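PDB 6WPN: substrate-binding protein from Synechococcus sp., which probably binds a sugar or oligosaccharide in the periplasm as the solute-capturing component of a transport system. Local coordinates for residues Q400-G405 / D410-E415; E195-F200 / R390-I395; D166-Y171 / F225-D230. One frame throughout, in Å; residues are numbered along the deposited sequence.

Contacts 1 and 2 both use helix 388-403, one at its C-terminal end and the other near its start. Contact 3 joins helix 168-179 to helix 219-233, and Phe-225 of the second helix touches residues of contacts 1 and 2. Contact 2 is the core contact: all its touching residues are buried, and a leucine, an isoleucine, a phenylalanine and a glutamine make it. Contacts 1 and 3 are partly buried and lie farther from the centre of the chain. Contact 1 joins a small alanine pair to a charged fringe. Contact 3 sets a phenylalanine against a proline and a valine. No hydrogen bond crosses any of the three.

Contact 1 of 3, residues Q400-G405 / D410-E415; sequences QRAMLG and DQAVLE
Ala-402 packs its methyl group against that of Ala-412, with CB to CB at 4.0 Å. The two residues belong to a helical hairpin near the C-terminus. Helix 388-403 ends, a short loop turns, and helix 409-427 runs back in roughly the opposite direction. The small side chains let the backbones come close, and the CA atoms of Ala-402 and Ala-412 are 6.2 Å apart. Both alanines are buried. Helix 219-233 covers this side of the hairpin, where Ala-402 touches Thr-229 and Ala-412 touches Phe-225.

The other part of the contact is polar and more exposed. Arg-401 lies alongside Glu-415. Its NH1 comes to 4.2 Å from Glu-415 CG, and this methylene approaches the guanidinium obliquely. The first torsion of the glutamate (chi1 -66°) sets CG on the side of Arg-401. The charged atoms do not pair: Arg-401 NH1 and Glu-415 OE1 are 4.7 Å apart. Their opposite charges probably still attract weakly. A closer partner of the arginine is Gln-398, whose OE1 is hydrogen-bonded to NH1 one turn back on the same helix.

The turn between the helices begins with a Schellman motif. Gly-405 is the first residue to leave helical geometry and has positive phi (76°), a conformation that by itself favours glycine. The carbonyl oxygen of Ala-402 also accepts a bond from Arg-233 NH2. The same oxygen receives Gly-405 N at 3.1 Å.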
ATOM      1  N   GLN A 400       1.752  19.889  -7.089  1.00 50.98           N
ATOM      2  CA  GLN A 400       1.370  19.911  -8.493  1.00 49.25           C
ATOM      3  C   GLN A 400       1.483  21.311  -9.080  1.00 50.65           C
ATOM      4  O   GLN A 400       1.942  21.480 -10.216  1.00 46.60           O
ATOM      5  CB  GLN A 400      -0.051  19.374  -8.624  1.00 48.69           C
ATOM      6  CG  GLN A 400      -0.483  19.024 -10.015  1.00 65.93           C
ATOM      7  CD  GLN A 400      -1.780  18.239 -10.005  1.00 75.67           C
ATOM      8  OE1 GLN A 400      -1.990  17.384  -9.140  1.00 69.46           O
ATOM      9  NE2 GLN A 400      -2.658  18.528 -10.963  1.00 77.14           N
ATOM     10  N   ARG A 401       1.085  22.330  -8.316  1.00 47.69           N
ATOM     11  CA  ARG A 401       1.235  23.705  -8.781  1.00 43.53           C
ATOM     12  C   ARG A 401       2.698  24.077  -8.974  1.00 43.89           C
ATOM     13  O   ARG A 401       3.026  24.863  -9.869  1.00 49.78           O
ATOM     14  CB  ARG A 401       0.583  24.673  -7.794  1.00 57.17           C
ATOM     15  CG  ARG A 401      -0.908  24.480  -7.608  1.00 46.02           C
ATOM     16  CD  ARG A 401      -1.411  25.408  -6.527  1.00 48.22           C
ATOM     17  NE  ARG A 401      -1.375  26.796  -6.962  1.00 51.05           N
ATOM     18  CZ  ARG A 401      -1.468  27.836  -6.142  1.00 56.49           C
ATOM     19  NH1 ARG A 401      -1.580  27.638  -4.837  1.00 61.97           N
ATOM     20  NH2 ARG A 401      -1.446  29.073  -6.625  1.00 53.93           N
ATOM     21  N   ALA A 402       3.587  23.539  -8.140  1.00 44.58           N
ATOM     22  CA  ALA A 402       5.000  23.863  -8.268  1.00 52.38           C
ATOM     23  C   ALA A 402       5.649  23.119  -9.426  1.00 53.73           C
ATOM     24  O   ALA A 402       6.543  23.665 -10.084  1.00 51.65           O
ATOM     25  CB  ALA A 402       5.734  23.548  -6.965  1.00 43.40           C
HETATM   26  N   MSE A 403       5.217  21.892  -9.694  1.00 49.19           N
HETATM   27  CA  MSE A 403       5.767  21.111 -10.794  1.00 47.05           C
HETATM   28  C   MSE A 403       5.406  21.731 -12.133  1.00 46.93           C
HETATM   29  O   MSE A 403       6.221  21.751 -13.054  1.00 47.33           O
HETATM   30  CB  MSE A 403       5.266  19.670 -10.734  1.00 43.96           C
HETATM   31  CG  MSE A 403       5.900  18.838  -9.638  1.00 47.92           C
HETATM   32 SE   MSE A 403       4.952  17.157  -9.413  1.00 53.33          SE
HETATM   33  CE  MSE A 403       6.474  15.938  -9.278  1.00 58.84           C
ATOM     34  N   LEU A 404       4.180  22.237 -12.239  1.00 46.72           N
ATOM     35  CA  LEU A 404       3.733  22.896 -13.459  1.00 53.03           C
ATOM     36  C   LEU A 404       4.300  24.300 -13.616  1.00 59.31           C
ATOM     37  O   LEU A 404       3.991  24.970 -14.609  1.00 64.38           O
ATOM     38  CB  LEU A 404       2.204  22.951 -13.497  1.00 52.11           C
ATOM     39  CG  LEU A 404       1.485  21.613 -13.669  1.00 57.55           C
ATOM     40  CD1 LEU A 404      -0.018  21.775 -13.495  1.00 54.00           C
ATOM     41  CD2 LEU A 404       1.801  21.025 -15.034  1.00 57.06           C
ATOM     42  N   GLY A 405       5.126  24.755 -12.675  1.00 54.77           N
ATOM     43  CA  GLY A 405       5.714  26.073 -12.768  1.00 54.73           C
ATOM     44  C   GLY A 405       4.790  27.222 -12.437  1.00 54.79           C
ATOM     45  O   GLY A 405       5.089  28.362 -12.800  1.00 61.99           O
ATOM     46  N   ASP A 410       9.034  26.329  -2.456  1.00 55.06           N
ATOM     47  CA  ASP A 410       8.783  26.865  -1.123  1.00 54.32           C
ATOM     48  C   ASP A 410       7.394  27.470  -1.029  1.00 56.98           C
ATOM     49  O   ASP A 410       6.762  27.417   0.032  1.00 60.87           O
ATOM     50  CB  ASP A 410       9.841  27.902  -0.743  1.00 76.46           C
ATOM     51  CG  ASP A 410      11.233  27.307  -0.655  1.00 92.63           C
ATOM     52  OD1 ASP A 410      11.340  26.082  -0.430  1.00 97.39           O
ATOM     53  OD2 ASP A 410      12.217  28.069  -0.784  1.00 95.95           O
ATOM     54  N   GLN A 411       6.916  28.068  -2.122  1.00 60.30           N
ATOM     55  CA  GLN A 411       5.562  28.602  -2.139  1.00 60.25           C
ATOM     56  C   GLN A 411       4.546  27.482  -1.949  1.00 55.33           C
ATOM     57  O   GLN A 411       3.546  27.652  -1.247  1.00 54.81           O
ATOM     58  CB  GLN A 411       5.320  29.329  -3.461  1.00 74.29           C
ATOM     59  CG  GLN A 411       4.121  30.250  -3.480  1.00 91.35           C
ATOM     60  CD  GLN A 411       4.349  31.496  -2.652  1.00103.84           C
ATOM     61  OE1 GLN A 411       5.492  31.881  -2.396  1.00110.26           O
ATOM     62  NE2 GLN A 411       3.262  32.146  -2.243  1.00104.11           N
ATOM     63  N   ALA A 412       4.802  26.318  -2.549  1.00 58.00           N
ATOM     64  CA  ALA A 412       3.922  25.171  -2.339  1.00 60.48           C
ATOM     65  C   ALA A 412       3.945  24.718  -0.884  1.00 56.62           C
ATOM     66  O   ALA A 412       2.898  24.416  -0.301  1.00 52.66           O
ATOM     67  CB  ALA A 412       4.323  24.023  -3.268  1.00 46.99           C
ATOM     68  N   VAL A 413       5.139  24.666  -0.287  1.00 65.62           N
ATOM     69  CA  VAL A 413       5.278  24.265   1.111  1.00 60.73           C
ATOM     70  C   VAL A 413       4.454  25.172   2.009  1.00 60.82           C
ATOM     71  O   VAL A 413       3.710  24.706   2.879  1.00 64.61           O
ATOM     72  CB  VAL A 413       6.761  24.274   1.523  1.00 61.98           C
ATOM     73  CG1 VAL A 413       6.905  23.915   2.991  1.00 59.70           C
ATOM     74  CG2 VAL A 413       7.553  23.319   0.649  1.00 60.64           C
ATOM     75  N   LEU A 414       4.583  26.484   1.817  1.00 55.87           N
ATOM     76  CA  LEU A 414       3.855  27.419   2.667  1.00 65.60           C
ATOM     77  C   LEU A 414       2.353  27.277   2.476  1.00 65.32           C
ATOM     78  O   LEU A 414       1.596  27.254   3.454  1.00 64.41           O
ATOM     79  CB  LEU A 414       4.295  28.852   2.376  1.00 64.18           C
ATOM     80  CG  LEU A 414       3.700  29.822   3.389  1.00 85.61           C
ATOM     81  CD1 LEU A 414       4.352  29.608   4.752  1.00 96.03           C
ATOM     82  CD2 LEU A 414       3.812  31.270   2.929  1.00 85.90           C
ATOM     83  N   GLU A 415       1.901  27.168   1.224  1.00 65.45           N
ATOM     84  CA  GLU A 415       0.473  27.015   0.969  1.00 65.12           C
ATOM     85  C   GLU A 415      -0.053  25.726   1.580  1.00 58.52           C
ATOM     86  O   GLU A 415      -1.125  25.716   2.195  1.00 68.61           O
ATOM     87  CB  GLU A 415       0.198  27.037  -0.536  1.00 66.16           C
ATOM     88  CG  GLU A 415       0.498  28.362  -1.228  1.00 72.24           C
ATOM     89  CD  GLU A 415      -0.554  29.419  -0.969  1.00 87.64           C
ATOM     90  OE1 GLU A 415      -1.606  29.084  -0.384  1.00 93.35           O
ATOM     91  OE2 GLU A 415      -0.326  30.590  -1.347  1.00 97.06           O
TER

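Contact 2 of 3, residues E195-F200 / R390-I395; sequences ELLESF and RLQSII
Leu-197 puts one branch on each of two residues of segment 390-395, and here the packing is tight. Its CD1 meets Ile-395 CD1 at 3.9 Å, the two side chains crossing at about a right angle. Its CD2 rests on Gln-392 CB at 4.0 Å. With CG anti to the backbone N (chi1 -167°), the leucine fork reaches across to both partners. Phe-200 adds a looser touch, CZ to Ile-395 CG2 at 4.2 Å. The methyl comes to the ring obliquely.

This is orthogonal helix packing: the segment axes cross at 90° and approach to 10.6 Å. It joins helix 195-202 to helix 388-403 in a protein of the extracellular solute-binding family. The glutamine's nearest approach to the leucine is through CB. Its chain then runs on extended, and NE2 is hydrogen-bonded to Pro-190 O. A further tie is the hydrogen bond between Tyr-396 OH and Leu-197 N.

The far side of segment 390-395 faces solvent more. Arg-390 is exposed, and Ser-393 and Ile-394 are partly so. Ile-394 turns to helix 409-427 instead, where it touches Ala-416 and Gln-419.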
ATOM      1  N   GLU A 195       2.468   6.619  -2.615  1.00 52.04           N
ATOM      2  CA  GLU A 195       3.908   6.415  -2.727  1.00 52.72           C
ATOM      3  C   GLU A 195       4.658   7.730  -2.603  1.00 45.04           C
ATOM      4  O   GLU A 195       5.743   7.783  -2.016  1.00 49.81           O
ATOM      5  CB  GLU A 195       4.249   5.728  -4.050  1.00 65.09           C
ATOM      6  CG  GLU A 195       5.715   5.318  -4.152  1.00 73.20           C
ATOM      7  CD  GLU A 195       6.096   4.807  -5.528  1.00 78.19           C
ATOM      8  OE1 GLU A 195       5.184   4.597  -6.363  1.00 80.26           O
ATOM      9  OE2 GLU A 195       7.314   4.635  -5.776  1.00 71.66           O
ATOM     10  N   LEU A 196       4.093   8.808  -3.145  1.00 43.23           N
ATOM     11  CA  LEU A 196       4.747  10.105  -3.040  1.00 45.95           C
ATOM     12  C   LEU A 196       4.824  10.557  -1.590  1.00 43.29           C
ATOM     13  O   LEU A 196       5.893  10.932  -1.100  1.00 46.51           O
ATOM     14  CB  LEU A 196       3.991  11.130  -3.881  1.00 49.92           C
ATOM     15  CG  LEU A 196       4.633  12.501  -4.052  1.00 54.26           C
ATOM     16  CD1 LEU A 196       5.926  12.415  -4.812  1.00 44.39           C
ATOM     17  CD2 LEU A 196       3.656  13.393  -4.765  1.00 65.80           C
ATOM     18  N   LEU A 197       3.702  10.486  -0.874  1.00 45.34           N
ATOM     19  CA  LEU A 197       3.709  10.819   0.546  1.00 46.48           C
ATOM     20  C   LEU A 197       4.646   9.901   1.316  1.00 46.75           C
ATOM     21  O   LEU A 197       5.301  10.331   2.271  1.00 56.27           O
ATOM     22  CB  LEU A 197       2.294  10.736   1.114  1.00 46.34           C
ATOM     23  CG  LEU A 197       2.110  11.363   2.494  1.00 41.31           C
ATOM     24  CD1 LEU A 197       2.361  12.863   2.420  1.00 40.94           C
ATOM     25  CD2 LEU A 197       0.725  11.075   3.030  1.00 41.97           C
ATOM     26  N   GLU A 198       4.702   8.626   0.932  1.00 53.46           N
ATOM     27  CA  GLU A 198       5.635   7.709   1.578  1.00 53.81           C
ATOM     28  C   GLU A 198       7.084   8.092   1.291  1.00 51.83           C
ATOM     29  O   GLU A 198       7.952   7.932   2.158  1.00 47.52           O
ATOM     30  CB  GLU A 198       5.353   6.274   1.137  1.00 58.50           C
ATOM     31  CG  GLU A 198       4.028   5.718   1.653  1.00 65.11           C
ATOM     32  CD  GLU A 198       3.544   4.514   0.861  1.00 67.35           C
ATOM     33  OE1 GLU A 198       4.169   4.193  -0.170  1.00 61.63           O
ATOM     34  OE2 GLU A 198       2.549   3.883   1.277  1.00 69.01           O
ATOM     35  N   SER A 199       7.367   8.604   0.086  1.00 39.65           N
ATOM     36  CA  SER A 199       8.726   9.049  -0.209  1.00 42.08           C
ATOM     37  C   SER A 199       9.126  10.213   0.685  1.00 47.99           C
ATOM     38  O   SER A 199      10.287  10.316   1.101  1.00 43.72           O
ATOM     39  CB  SER A 199       8.863   9.449  -1.675  1.00 39.95           C
ATOM     40  OG  SER A 199       8.308  10.733  -1.898  1.00 45.74           O
ATOM     41  N   PHE A 200       8.173  11.102   0.986  1.00 54.00           N
ATOM     42  CA  PHE A 200       8.431  12.172   1.943  1.00 44.85           C
ATOM     43  C   PHE A 200       8.907  11.597   3.267  1.00 43.53           C
ATOM     44  O   PHE A 200       9.914  12.044   3.829  1.00 43.86           O
ATOM     45  CB  PHE A 200       7.171  13.025   2.144  1.00 46.10           C
ATOM     46  CG  PHE A 200       6.945  14.055   1.063  1.00 47.77           C
ATOM     47  CD1 PHE A 200       6.468  13.689  -0.181  1.00 52.55           C
ATOM     48  CD2 PHE A 200       7.198  15.393   1.301  1.00 61.78           C
ATOM     49  CE1 PHE A 200       6.261  14.631  -1.174  1.00 53.35           C
ATOM     50  CE2 PHE A 200       6.991  16.340   0.309  1.00 63.35           C
ATOM     51  CZ  PHE A 200       6.521  15.953  -0.929  1.00 52.83           C
ATOM     52  N   ARG A 390      -6.726  13.855   3.784  1.00 67.17           N
ATOM     53  CA  ARG A 390      -6.858  15.296   3.605  1.00 71.98           C
ATOM     54  C   ARG A 390      -5.484  15.938   3.463  1.00 60.10           C
ATOM     55  O   ARG A 390      -5.270  16.799   2.602  1.00 60.54           O
ATOM     56  CB  ARG A 390      -7.586  15.901   4.805  1.00 76.45           C
ATOM     57  CG  ARG A 390      -7.777  17.411   4.752  1.00 81.65           C
ATOM     58  CD  ARG A 390      -8.837  17.809   3.744  1.00 94.36           C
ATOM     59  NE  ARG A 390     -10.130  17.252   4.144  1.00108.79           N
ATOM     60  CZ  ARG A 390     -11.268  17.419   3.480  1.00115.33           C
ATOM     61  NH1 ARG A 390     -11.289  18.139   2.366  1.00120.67           N
ATOM     62  NH2 ARG A 390     -12.388  16.870   3.937  1.00111.23           N
ATOM     63  N   LEU A 391      -4.538  15.515   4.305  1.00 50.62           N
ATOM     64  CA  LEU A 391      -3.171  16.020   4.236  1.00 45.55           C
ATOM     65  C   LEU A 391      -2.506  15.641   2.918  1.00 44.01           C
ATOM     66  O   LEU A 391      -1.846  16.474   2.286  1.00 47.57           O
ATOM     67  CB  LEU A 391      -2.369  15.477   5.417  1.00 54.18           C
ATOM     68  CG  LEU A 391      -0.881  15.816   5.473  1.00 58.44           C
ATOM     69  CD1 LEU A 391      -0.700  17.298   5.750  1.00 49.33           C
ATOM     70  CD2 LEU A 391      -0.170  14.969   6.520  1.00 51.03           C
ATOM     71  N   GLN A 392      -2.669  14.389   2.487  1.00 44.84           N
ATOM     72  CA  GLN A 392      -2.104  13.969   1.209  1.00 47.01           C
ATOM     73  C   GLN A 392      -2.636  14.819   0.065  1.00 53.49           C
ATOM     74  O   GLN A 392      -1.873  15.237  -0.816  1.00 58.18           O
ATOM     75  CB  GLN A 392      -2.418  12.497   0.953  1.00 50.74           C
ATOM     76  CG  GLN A 392      -2.054  12.040  -0.449  1.00 52.21           C
ATOM     77  CD  GLN A 392      -2.418  10.591  -0.702  1.00 58.88           C
ATOM     78  OE1 GLN A 392      -2.040   9.703   0.059  1.00 61.00           O
ATOM     79  NE2 GLN A 392      -3.161  10.348  -1.772  1.00 51.52           N
ATOM     80  N   SER A 393      -3.943  15.079   0.057  1.00 51.75           N
ATOM     81  CA  SER A 393      -4.537  15.853  -1.026  1.00 50.95           C
ATOM     82  C   SER A 393      -3.978  17.270  -1.064  1.00 46.87           C
ATOM     83  O   SER A 393      -3.686  17.800  -2.141  1.00 50.20           O
ATOM     84  CB  SER A 393      -6.056  15.869  -0.881  1.00 42.12           C
ATOM     85  OG  SER A 393      -6.649  16.586  -1.948  1.00 64.21           O
ATOM     86  N   ILE A 394      -3.837  17.906   0.102  1.00 47.43           N
ATOM     87  CA  ILE A 394      -3.309  19.266   0.149  1.00 45.63           C
ATOM     88  C   ILE A 394      -1.872  19.298  -0.356  1.00 48.29           C
ATOM     89  O   ILE A 394      -1.484  20.187  -1.123  1.00 49.19           O
ATOM     90  CB  ILE A 394      -3.431  19.842   1.573  1.00 53.19           C
ATOM     91  CG1 ILE A 394      -4.905  20.047   1.943  1.00 49.00           C
ATOM     92  CG2 ILE A 394      -2.661  21.145   1.701  1.00 53.67           C
ATOM     93  CD1 ILE A 394      -5.104  20.653   3.298  1.00 51.30           C
ATOM     94  N   ILE A 395      -1.056  18.337   0.073  1.00 43.62           N
ATOM     95  CA  ILE A 395       0.342  18.322  -0.339  1.00 49.17           C
ATOM     96  C   ILE A 395       0.455  18.043  -1.835  1.00 49.30           C
ATOM     97  O   ILE A 395       1.161  18.753  -2.560  1.00 41.36           O
ATOM     98  CB  ILE A 395       1.134  17.298   0.493  1.00 45.55           C
ATOM     99  CG1 ILE A 395       1.179  17.733   1.961  1.00 48.52           C
ATOM    100  CG2 ILE A 395       2.539  17.125  -0.073  1.00 41.32           C
ATOM    101  CD1 ILE A 395       1.889  16.751   2.866  1.00 43.80           C
TER

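Contact 3 of 3, residues D166-Y171 / F225-D230; sequences DEVPAY and FAFWTD
Phe-227 holds CG anti to its backbone nitrogen (chi1 179°), and this extended first torsion carries the ring out to Pro-169 and Val-168. The backbone of Val-168 directs its CB toward segment 225-230, and so to the ring. The CA atoms of Pro-169 and Phe-227 are 8.6 Å apart, so the ring has to span the distance.

The proline makes the closest touch. Its CG lies 3.6 Å from Phe-227 CE2, and its CD lies 3.7 Å from that same ring carbon. The two side chains cross at about a right angle, and the approach to the ring is oblique. Val-168 comes differently: its CB sits at the ring edge, near the ring plane, 4.1 Å from Phe-227 CZ. All of this is apolar helix-to-helix packing, between helix 168-179 and helix 219-233.

The ring is also steadied from its own helix. Phe-227 CD1 stands 3.6 Å above the ring plane of Trp-228, over its centre. The phenylalanine thus turns an edge to the indole face. With an alanine in place of Phe-227, a gap would probably open beside Pro-169, and this indole face would lose the ring edge that covers it.

Away from segment 166-171, helix 219-233 lies against the C-terminal helices. Phe-225 touches Ile-395 of helix 388-403 and Val-413 of helix 409-427. Tyr-171 of helix 168-179 touches Ala-259, in the loop before strand 260-263, and its OH is hydrogen-bonded to Gly-183 O.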
ATOM      1  N   ASP A 166      18.301   9.555  -3.076  1.00 39.14           N
ATOM      2  CA  ASP A 166      19.276  10.546  -3.522  1.00 55.86           C
ATOM      3  C   ASP A 166      20.073  10.096  -4.747  1.00 59.14           C
ATOM      4  O   ASP A 166      20.841  10.893  -5.296  1.00 43.16           O
ATOM      5  CB  ASP A 166      20.238  10.903  -2.385  1.00 62.89           C
ATOM      6  CG  ASP A 166      20.992   9.700  -1.854  1.00 70.44           C
ATOM      7  OD1 ASP A 166      21.853   9.164  -2.584  1.00 81.25           O
ATOM      8  OD2 ASP A 166      20.745   9.301  -0.697  1.00 80.09           O
ATOM      9  N   GLU A 167      19.923   8.847  -5.174  1.00 51.74           N
ATOM     10  CA  GLU A 167      20.521   8.364  -6.408  1.00 52.79           C
ATOM     11  C   GLU A 167      19.541   8.378  -7.574  1.00 44.77           C
ATOM     12  O   GLU A 167      19.938   8.077  -8.705  1.00 49.82           O
ATOM     13  CB  GLU A 167      21.083   6.957  -6.198  1.00 41.96           C
ATOM     14  CG  GLU A 167      22.287   6.932  -5.273  1.00 49.12           C
ATOM     15  CD  GLU A 167      22.661   5.536  -4.825  1.00 54.74           C
ATOM     16  OE1 GLU A 167      21.990   4.577  -5.256  1.00 57.30           O
ATOM     17  OE2 GLU A 167      23.634   5.397  -4.047  1.00 59.69           O
ATOM     18  N   VAL A 168      18.279   8.716  -7.326  1.00 34.46           N
ATOM     19  CA  VAL A 168      17.239   8.725  -8.354  1.00 31.75           C
ATOM     20  C   VAL A 168      17.480   9.800  -9.412  1.00 38.11           C
ATOM     21  O   VAL A 168      17.338   9.498 -10.607  1.00 43.88           O
ATOM     22  CB  VAL A 168      15.841   8.882  -7.732  1.00 33.09           C
ATOM     23  CG1 VAL A 168      14.820   9.202  -8.811  1.00 39.64           C
ATOM     24  CG2 VAL A 168      15.436   7.611  -7.013  1.00 35.26           C
ATOM     25  N   PRO A 169      17.824  11.049  -9.061  1.00 45.03           N
ATOM     26  CA  PRO A 169      18.014  12.056 -10.125  1.00 45.95           C
ATOM     27  C   PRO A 169      19.073  11.673 -11.146  1.00 47.46           C
ATOM     28  O   PRO A 169      18.793  11.693 -12.351  1.00 49.91           O
ATOM     29  CB  PRO A 169      18.391  13.321  -9.341  1.00 48.02           C
ATOM     30  CG  PRO A 169      17.739  13.144  -8.028  1.00 47.20           C
ATOM     31  CD  PRO A 169      17.894  11.676  -7.726  1.00 52.87           C
ATOM     32  N   ALA A 170      20.282  11.318 -10.702  1.00 42.82           N
ATOM     33  CA  ALA A 170      21.333  10.938 -11.646  1.00 43.43           C
ATOM     34  C   ALA A 170      20.904   9.756 -12.509  1.00 43.42           C
ATOM     35  O   ALA A 170      21.179   9.726 -13.713  1.00 39.42           O
ATOM     36  CB  ALA A 170      22.621  10.612 -10.891  1.00 49.33           C
ATOM     37  N   TYR A 171      20.220   8.780 -11.907  1.00 37.47           N
ATOM     38  CA  TYR A 171      19.709   7.637 -12.656  1.00 35.44           C
ATOM     39  C   TYR A 171      18.666   8.067 -13.678  1.00 42.25           C
ATOM     40  O   TYR A 171      18.726   7.668 -14.848  1.00 37.58           O
ATOM     41  CB  TYR A 171      19.129   6.610 -11.681  1.00 39.02           C
ATOM     42  CG  TYR A 171      18.014   5.745 -12.230  1.00 38.54           C
ATOM     43  CD1 TYR A 171      18.280   4.674 -13.074  1.00 44.12           C
ATOM     44  CD2 TYR A 171      16.692   5.977 -11.868  1.00 42.99           C
ATOM     45  CE1 TYR A 171      17.258   3.875 -13.560  1.00 37.17           C
ATOM     46  CE2 TYR A 171      15.668   5.188 -12.348  1.00 37.96           C
ATOM     47  CZ  TYR A 171      15.958   4.137 -13.192  1.00 37.73           C
ATOM     48  OH  TYR A 171      14.928   3.352 -13.672  1.00 45.63           O
ATOM     49  N   PHE A 225      10.055  18.725  -1.304  1.00 47.38           N
ATOM     50  CA  PHE A 225       9.278  19.445  -2.311  1.00 52.02           C
ATOM     51  C   PHE A 225      10.141  19.823  -3.508  1.00 43.49           C
ATOM     52  O   PHE A 225       9.734  19.653  -4.663  1.00 51.45           O
ATOM     53  CB  PHE A 225       8.645  20.702  -1.705  1.00 56.13           C
ATOM     54  CG  PHE A 225       7.231  20.507  -1.227  1.00 51.51           C
ATOM     55  CD1 PHE A 225       6.967  19.886  -0.018  1.00 58.53           C
ATOM     56  CD2 PHE A 225       6.164  20.946  -1.995  1.00 46.97           C
ATOM     57  CE1 PHE A 225       5.660  19.712   0.418  1.00 59.97           C
ATOM     58  CE2 PHE A 225       4.862  20.769  -1.568  1.00 46.48           C
ATOM     59  CZ  PHE A 225       4.611  20.152  -0.359  1.00 49.87           C
ATOM     60  N   ALA A 226      11.336  20.353  -3.248  1.00 46.39           N
ATOM     61  CA  ALA A 226      12.239  20.724  -4.333  1.00 46.18           C
ATOM     62  C   ALA A 226      12.674  19.502  -5.131  1.00 48.22           C
ATOM     63  O   ALA A 226      12.858  19.581  -6.351  1.00 44.31           O
ATOM     64  CB  ALA A 226      13.454  21.460  -3.774  1.00 45.78           C
ATOM     65  N   PHE A 227      12.856  18.367  -4.453  1.00 41.49           N
ATOM     66  CA  PHE A 227      13.242  17.137  -5.133  1.00 40.02           C
ATOM     67  C   PHE A 227      12.268  16.803  -6.254  1.00 46.47           C
ATOM     68  O   PHE A 227      12.664  16.632  -7.413  1.00 48.25           O
ATOM     69  CB  PHE A 227      13.317  15.994  -4.115  1.00 45.50           C
ATOM     70  CG  PHE A 227      13.676  14.652  -4.706  1.00 44.12           C
ATOM     71  CD1 PHE A 227      12.685  13.770  -5.110  1.00 43.19           C
ATOM     72  CD2 PHE A 227      15.004  14.264  -4.831  1.00 49.34           C
ATOM     73  CE1 PHE A 227      13.006  12.532  -5.643  1.00 49.28           C
ATOM     74  CE2 PHE A 227      15.336  13.025  -5.358  1.00 46.66           C
ATOM     75  CZ  PHE A 227      14.335  12.156  -5.767  1.00 47.15           C
ATOM     76  N   TRP A 228      10.977  16.737  -5.926  1.00 46.27           N
ATOM     77  CA  TRP A 228       9.978  16.337  -6.910  1.00 38.46           C
ATOM     78  C   TRP A 228       9.697  17.449  -7.910  1.00 40.82           C
ATOM     79  O   TRP A 228       9.465  17.180  -9.094  1.00 48.61           O
ATOM     80  CB  TRP A 228       8.705  15.905  -6.191  1.00 42.62           C
ATOM     81  CG  TRP A 228       8.913  14.631  -5.451  1.00 43.71           C
ATOM     82  CD1 TRP A 228       8.998  14.466  -4.101  1.00 53.91           C
ATOM     83  CD2 TRP A 228       9.093  13.337  -6.025  1.00 40.79           C
ATOM     84  NE1 TRP A 228       9.211  13.142  -3.797  1.00 47.14           N
ATOM     85  CE2 TRP A 228       9.272  12.428  -4.964  1.00 42.97           C
ATOM     86  CE3 TRP A 228       9.120  12.855  -7.340  1.00 40.28           C
ATOM     87  CZ2 TRP A 228       9.466  11.068  -5.174  1.00 41.61           C
ATOM     88  CZ3 TRP A 228       9.316  11.507  -7.545  1.00 35.16           C
ATOM     89  CH2 TRP A 228       9.485  10.629  -6.470  1.00 38.54           C
ATOM     90  N   THR A 229       9.721  18.705  -7.461  1.00 47.45           N
ATOM     91  CA  THR A 229       9.521  19.817  -8.381  1.00 44.50           C
ATOM     92  C   THR A 229      10.606  19.834  -9.452  1.00 51.37           C
ATOM     93  O   THR A 229      10.314  19.916 -10.650  1.00 49.55           O
ATOM     94  CB  THR A 229       9.514  21.138  -7.613  1.00 51.44           C
ATOM     95  OG1 THR A 229       8.439  21.135  -6.667  1.00 51.82           O
ATOM     96  CG2 THR A 229       9.339  22.312  -8.573  1.00 41.64           C
ATOM     97  N   ASP A 230      11.869  19.724  -9.032  1.00 49.75           N
ATOM     98  CA  ASP A 230      12.983  19.794  -9.974  1.00 53.07           C
ATOM     99  C   ASP A 230      12.987  18.603 -10.929  1.00 46.37           C
ATOM    100  O   ASP A 230      13.308  18.754 -12.113  1.00 47.44           O
ATOM    101  CB  ASP A 230      14.306  19.868  -9.209  1.00 54.27           C
ATOM    102  CG  ASP A 230      14.449  21.153  -8.410  1.00 65.84           C
ATOM    103  OD1 ASP A 230      13.803  22.163  -8.767  1.00 72.61           O
ATOM    104  OD2 ASP A 230      15.216  21.154  -7.420  1.00 71.74           O
TER